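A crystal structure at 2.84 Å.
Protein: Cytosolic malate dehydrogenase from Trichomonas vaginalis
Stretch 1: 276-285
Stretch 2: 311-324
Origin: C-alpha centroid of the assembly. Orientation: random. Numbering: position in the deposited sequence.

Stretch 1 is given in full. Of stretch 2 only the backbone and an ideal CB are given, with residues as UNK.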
# COMPACT_ATOMS: atom_id res chain seq x y z
N TYR A 276 10.71 35.71 -5.10
CA TYR A 276 12.04 35.57 -4.50
C TYR A 276 13.18 35.66 -5.52
O TYR A 276 14.29 35.17 -5.27
CB TYR A 276 12.13 34.24 -3.73
CG TYR A 276 11.02 34.06 -2.72
CD1 TYR A 276 11.09 34.68 -1.47
CD2 TYR A 276 9.90 33.30 -3.01
CE1 TYR A 276 10.07 34.53 -0.54
CE2 TYR A 276 8.88 33.14 -2.09
CZ TYR A 276 8.97 33.76 -0.86
OH TYR A 276 7.97 33.62 0.07
N GLY A 277 12.91 36.28 -6.67
CA GLY A 277 13.91 36.45 -7.71
C GLY A 277 14.30 35.15 -8.39
O GLY A 277 15.32 35.09 -9.08
N ILE A 278 13.50 34.11 -8.19
CA ILE A 278 13.72 32.85 -8.87
C ILE A 278 13.32 33.00 -10.33
O ILE A 278 12.14 33.19 -10.64
CB ILE A 278 12.95 31.69 -8.22
CG1 ILE A 278 13.52 31.39 -6.83
CG2 ILE A 278 13.02 30.44 -9.09
CD1 ILE A 278 15.01 31.11 -6.82
N LYS A 279 14.31 32.93 -11.21
CA LYS A 279 14.11 33.21 -12.63
C LYS A 279 13.19 32.17 -13.28
O LYS A 279 13.29 30.97 -13.01
CB LYS A 279 15.46 33.26 -13.35
CG LYS A 279 16.39 34.35 -12.79
CD LYS A 279 17.86 34.07 -13.07
CE LYS A 279 18.74 35.21 -12.55
NZ LYS A 279 20.20 34.95 -12.72
N GLN A 280 12.29 32.67 -14.13
CA GLN A 280 11.36 31.82 -14.86
C GLN A 280 12.14 30.92 -15.81
O GLN A 280 13.28 31.21 -16.16
CB GLN A 280 10.35 32.69 -15.64
CG GLN A 280 9.15 31.92 -16.19
CD GLN A 280 8.15 32.82 -16.89
OE1 GLN A 280 8.39 34.02 -17.08
NE2 GLN A 280 7.01 32.25 -17.28
N GLY A 281 11.54 29.80 -16.20
CA GLY A 281 12.19 28.91 -17.15
C GLY A 281 12.66 27.58 -16.58
O GLY A 281 13.27 26.79 -17.29
N THR A 282 12.38 27.35 -15.30
CA THR A 282 12.61 26.04 -14.70
C THR A 282 11.38 25.59 -13.91
O THR A 282 10.48 26.39 -13.63
CB THR A 282 13.84 26.02 -13.76
OG1 THR A 282 13.64 26.94 -12.67
CG2 THR A 282 15.12 26.38 -14.51
N ILE A 283 11.35 24.31 -13.55
CA ILE A 283 10.35 23.79 -12.63
C ILE A 283 10.93 23.85 -11.22
O ILE A 283 11.80 23.05 -10.85
CB ILE A 283 9.94 22.35 -12.99
CG1 ILE A 283 9.57 22.26 -14.47
CG2 ILE A 283 8.78 21.89 -12.13
CD1 ILE A 283 8.45 23.20 -14.87
N PHE A 284 10.46 24.82 -10.43
CA PHE A 284 11.05 25.16 -9.14
C PHE A 284 10.08 24.86 -7.99
O PHE A 284 8.89 25.15 -8.09
CB PHE A 284 11.45 26.64 -9.13
CG PHE A 284 12.48 27.00 -8.09
CD1 PHE A 284 12.10 27.35 -6.81
CD2 PHE A 284 13.83 27.01 -8.41
CE1 PHE A 284 13.04 27.69 -5.86
CE2 PHE A 284 14.78 27.34 -7.46
CZ PHE A 284 14.39 27.68 -6.19
N SER A 285 10.60 24.30 -6.90
CA SER A 285 9.76 23.97 -5.75
C SER A 285 9.57 25.18 -4.85
O SER A 285 10.54 25.83 -4.46
CB SER A 285 10.36 22.80 -4.96
OG SER A 285 9.50 22.39 -3.90
N UNK A 311 21.13 28.90 -0.56
CA UNK A 311 20.70 27.57 -0.95
C UNK A 311 19.79 27.61 -2.19
O UNK A 311 19.69 26.63 -2.93
CB UNK A 311 19.98 26.90 0.22
N UNK A 312 19.13 28.75 -2.39
CA UNK A 312 18.26 28.95 -3.54
C UNK A 312 19.06 29.18 -4.81
O UNK A 312 18.67 28.76 -5.90
CB UNK A 312 17.32 30.13 -3.29
N UNK A 313 20.17 29.88 -4.67
CA UNK A 313 21.06 30.12 -5.80
C UNK A 313 21.70 28.82 -6.21
O UNK A 313 21.90 28.56 -7.39
CB UNK A 313 22.13 31.16 -5.46
N UNK A 314 22.00 27.98 -5.23
CA UNK A 314 22.62 26.69 -5.49
C UNK A 314 21.68 25.74 -6.24
O UNK A 314 22.12 24.97 -7.10
CB UNK A 314 23.06 26.05 -4.17
N UNK A 315 20.39 25.80 -5.91
CA UNK A 315 19.44 24.87 -6.50
C UNK A 315 18.93 25.37 -7.86
O UNK A 315 18.72 24.57 -8.78
CB UNK A 315 18.27 24.65 -5.55
N UNK A 316 18.76 26.68 -8.00
CA UNK A 316 18.37 27.25 -9.28
C UNK A 316 19.48 27.08 -10.30
O UNK A 316 19.22 26.82 -11.48
CB UNK A 316 18.01 28.73 -9.13
N UNK A 317 20.71 27.25 -9.84
CA UNK A 317 21.90 27.04 -10.66
C UNK A 317 21.92 25.62 -11.22
O UNK A 317 22.33 25.39 -12.36
CB UNK A 317 23.17 27.31 -9.85
N UNK A 318 21.46 24.67 -10.41
CA UNK A 318 21.43 23.27 -10.82
C UNK A 318 20.31 23.01 -11.82
O UNK A 318 20.50 22.27 -12.78
CB UNK A 318 21.26 22.36 -9.60
N UNK A 319 19.16 23.62 -11.58
CA UNK A 319 18.01 23.47 -12.46
C UNK A 319 18.29 24.03 -13.84
O UNK A 319 18.07 23.37 -14.85
CB UNK A 319 16.78 24.16 -11.86
N UNK A 320 18.80 25.27 -13.87
CA UNK A 320 19.15 25.93 -15.12
C UNK A 320 20.27 25.19 -15.85
O UNK A 320 20.29 25.10 -17.08
CB UNK A 320 19.56 27.38 -14.85
N UNK A 321 21.21 24.64 -15.08
CA UNK A 321 22.32 23.91 -15.66
C UNK A 321 21.87 22.59 -16.26
O UNK A 321 22.34 22.19 -17.32
CB UNK A 321 23.40 23.67 -14.60
N UNK A 322 20.95 21.93 -15.56
CA UNK A 322 20.44 20.63 -15.98
C UNK A 322 19.55 20.76 -17.21
O UNK A 322 19.59 19.91 -18.10
CB UNK A 322 19.67 19.97 -14.84
N UNK A 323 18.76 21.83 -17.27
CA UNK A 323 17.88 22.05 -18.42
C UNK A 323 18.70 22.41 -19.65
O UNK A 323 18.30 22.13 -20.78
CB UNK A 323 16.86 23.15 -18.12
N UNK A 324 19.85 23.03 -19.43
CA UNK A 324 20.75 23.39 -20.51
C UNK A 324 21.40 22.14 -21.11
O UNK A 324 21.72 22.11 -22.30
CB UNK A 324 21.82 24.36 -20.01

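Stretch 2 is helical throughout, part of a longer helix, and its axis runs nearly antiparallel to the strand 283-285 at a closest approach of 9.4 Å. One side of the helix meets stretch 1, so the positions differ sharply in what they are offered.

Position 311 has nothing of stretch 1 within reach of its CB. Stretch 1 sets no preference here. The residue is Arg311.

Position 312 points toward stretch 1. Its ideal CB lies 4.3 Å from Ile278 CD1 and 4.8 Å from Phe284 CZ, with no polar partner close by. A branched or long apolar side chain would suit: leucine, isoleucine or methionine. It is Leu312. Leu312 CD2 lies 3.6 Å from Phe284 CZ, at the edge of the ring and near its plane.

Position 313 points away and 314 is out of reach. Stretch 1 constrains neither. They are Glu313 and Ala314.

Position 315 points toward stretch 1, with its ideal CB 4.8 Å from Phe284 CE2. A small or medium side chain with an apolar part would fit, such as alanine, valine or threonine. It is Thr315, with chi1 in t. Thr315 CG2 reaches to 3.7 Å from Phe284 CZ, and OG1 is hydrogen-bonded elsewhere in the structure.

Position 316 points sideways, with its ideal CB 3.9 Å from Phe284 CE2 and 4.5 Å from Ile278 CD1. Beyond these apolar atoms, Lys279 N offers a backbone donor. A long side chain ending in an acceptor would suit, glutamate or glutamine. It is Glu316, extended with chi1 and chi2 both t. Glu316 OE2 accepts a hydrogen bond from Lys279 N at 2.7 Å, while Glu316 OE1 lies 3.4 Å from Ile278 CD1. The Glu316 side chain thus holds the loop through the main-chain NH of Lys279.

Positions 317 and 318 are out of reach and leave the choice open. They are Lys317 and Glu318.

Position 319 points toward stretch 1. Its ideal CB is 3.8 Å from Thr282 CG2 and 5.4 Å from Phe284 CD2, so leucine, methionine or isoleucine would be reasonable. It is Leu319. Leu319 CD1 packs 3.5 Å from Phe284 CD2 and also lies 3.6 Å from Ile283 O.

Position 320 points sideways, its ideal CB 4.6 Å from Thr282 CG2. Several side chains with an aliphatic stem could use this methyl. It is Ile320. Ile320 CG1 lies 3.8 Å from Thr282 CG2.

Position 321 is out of reach. An ideal CB here would be crowded by the 317 carbonyl O. Every residue but glycine has a CB, so glycine is eased here, though the helix does not demand it. It is Gly321. Position 322, also unconstrained by stretch 1, is Glu322.

Position 323 points toward stretch 1, its ideal CB 5.2 Å from Gly281 O and 5.1 Å from Thr282 CG2. A long side chain ending in a donor fits: lysine, arginine or glutamine. It is Lys323. Lys323 CD lies 3.8 Å from Thr282 CG2, and Lys323 NZ donates to Gly281 O at 3.0 Å.

Position 324 is out of reach and carries Glu324.

Stretch 2 (311-324) RLEATEKELIGEKE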
# COMPACT_ATOMS: atom_id res chain seq x y z
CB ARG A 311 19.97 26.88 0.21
CG ARG A 311 20.87 26.36 1.32
CD ARG A 311 21.88 25.35 0.79
NE ARG A 311 22.26 24.36 1.79
CZ ARG A 311 21.68 23.17 1.94
NH1 ARG A 311 20.68 22.81 1.14
NH2 ARG A 311 22.09 22.33 2.88
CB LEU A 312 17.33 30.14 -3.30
CG LEU A 312 16.18 29.93 -2.33
CD1 LEU A 312 15.50 31.26 -2.05
CD2 LEU A 312 15.20 28.93 -2.91
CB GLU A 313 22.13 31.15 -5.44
CG GLU A 313 21.56 32.52 -5.16
CD GLU A 313 22.62 33.53 -4.77
OE1 GLU A 313 23.63 33.12 -4.16
OE2 GLU A 313 22.45 34.72 -5.09
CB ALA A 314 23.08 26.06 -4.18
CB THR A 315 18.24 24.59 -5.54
OG1 THR A 315 17.37 23.61 -6.12
CG2 THR A 315 17.46 25.86 -5.24
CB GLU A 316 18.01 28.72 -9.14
CG GLU A 316 17.60 29.35 -10.44
CD GLU A 316 17.13 30.77 -10.25
OE1 GLU A 316 17.48 31.37 -9.21
OE2 GLU A 316 16.40 31.27 -11.12
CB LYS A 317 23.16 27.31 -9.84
CG LYS A 317 24.45 27.34 -10.64
CD LYS A 317 24.54 28.56 -11.53
CE LYS A 317 25.87 28.57 -12.25
NZ LYS A 317 26.11 27.25 -12.90
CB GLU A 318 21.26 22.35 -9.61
CG GLU A 318 21.11 20.88 -10.00
CD GLU A 318 20.98 19.95 -8.81
OE1 GLU A 318 22.02 19.50 -8.30
OE2 GLU A 318 19.83 19.67 -8.38
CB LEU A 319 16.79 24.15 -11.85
CG LEU A 319 16.18 23.39 -10.68
CD1 LEU A 319 15.08 24.20 -10.01
CD2 LEU A 319 15.64 22.06 -11.17
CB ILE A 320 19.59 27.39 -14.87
CG1 ILE A 320 18.44 28.20 -14.28
CG2 ILE A 320 20.06 28.04 -16.16
CD1 ILE A 320 18.82 29.63 -13.92
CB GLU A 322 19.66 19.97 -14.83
CG GLU A 322 19.36 18.50 -15.02
CD GLU A 322 18.90 17.81 -13.74
OE1 GLU A 322 17.73 18.02 -13.33
OE2 GLU A 322 19.69 17.05 -13.15
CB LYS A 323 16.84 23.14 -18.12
CG LYS A 323 17.37 24.54 -18.26
CD LYS A 323 16.29 25.60 -18.09
CE LYS A 323 16.88 26.99 -18.34
NZ LYS A 323 15.88 28.08 -18.16
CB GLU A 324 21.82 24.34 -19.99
CG GLU A 324 22.82 24.80 -21.02
CD GLU A 324 23.81 25.79 -20.44
OE1 GLU A 324 23.69 26.15 -19.25
OE2 GLU A 324 24.72 26.22 -21.19
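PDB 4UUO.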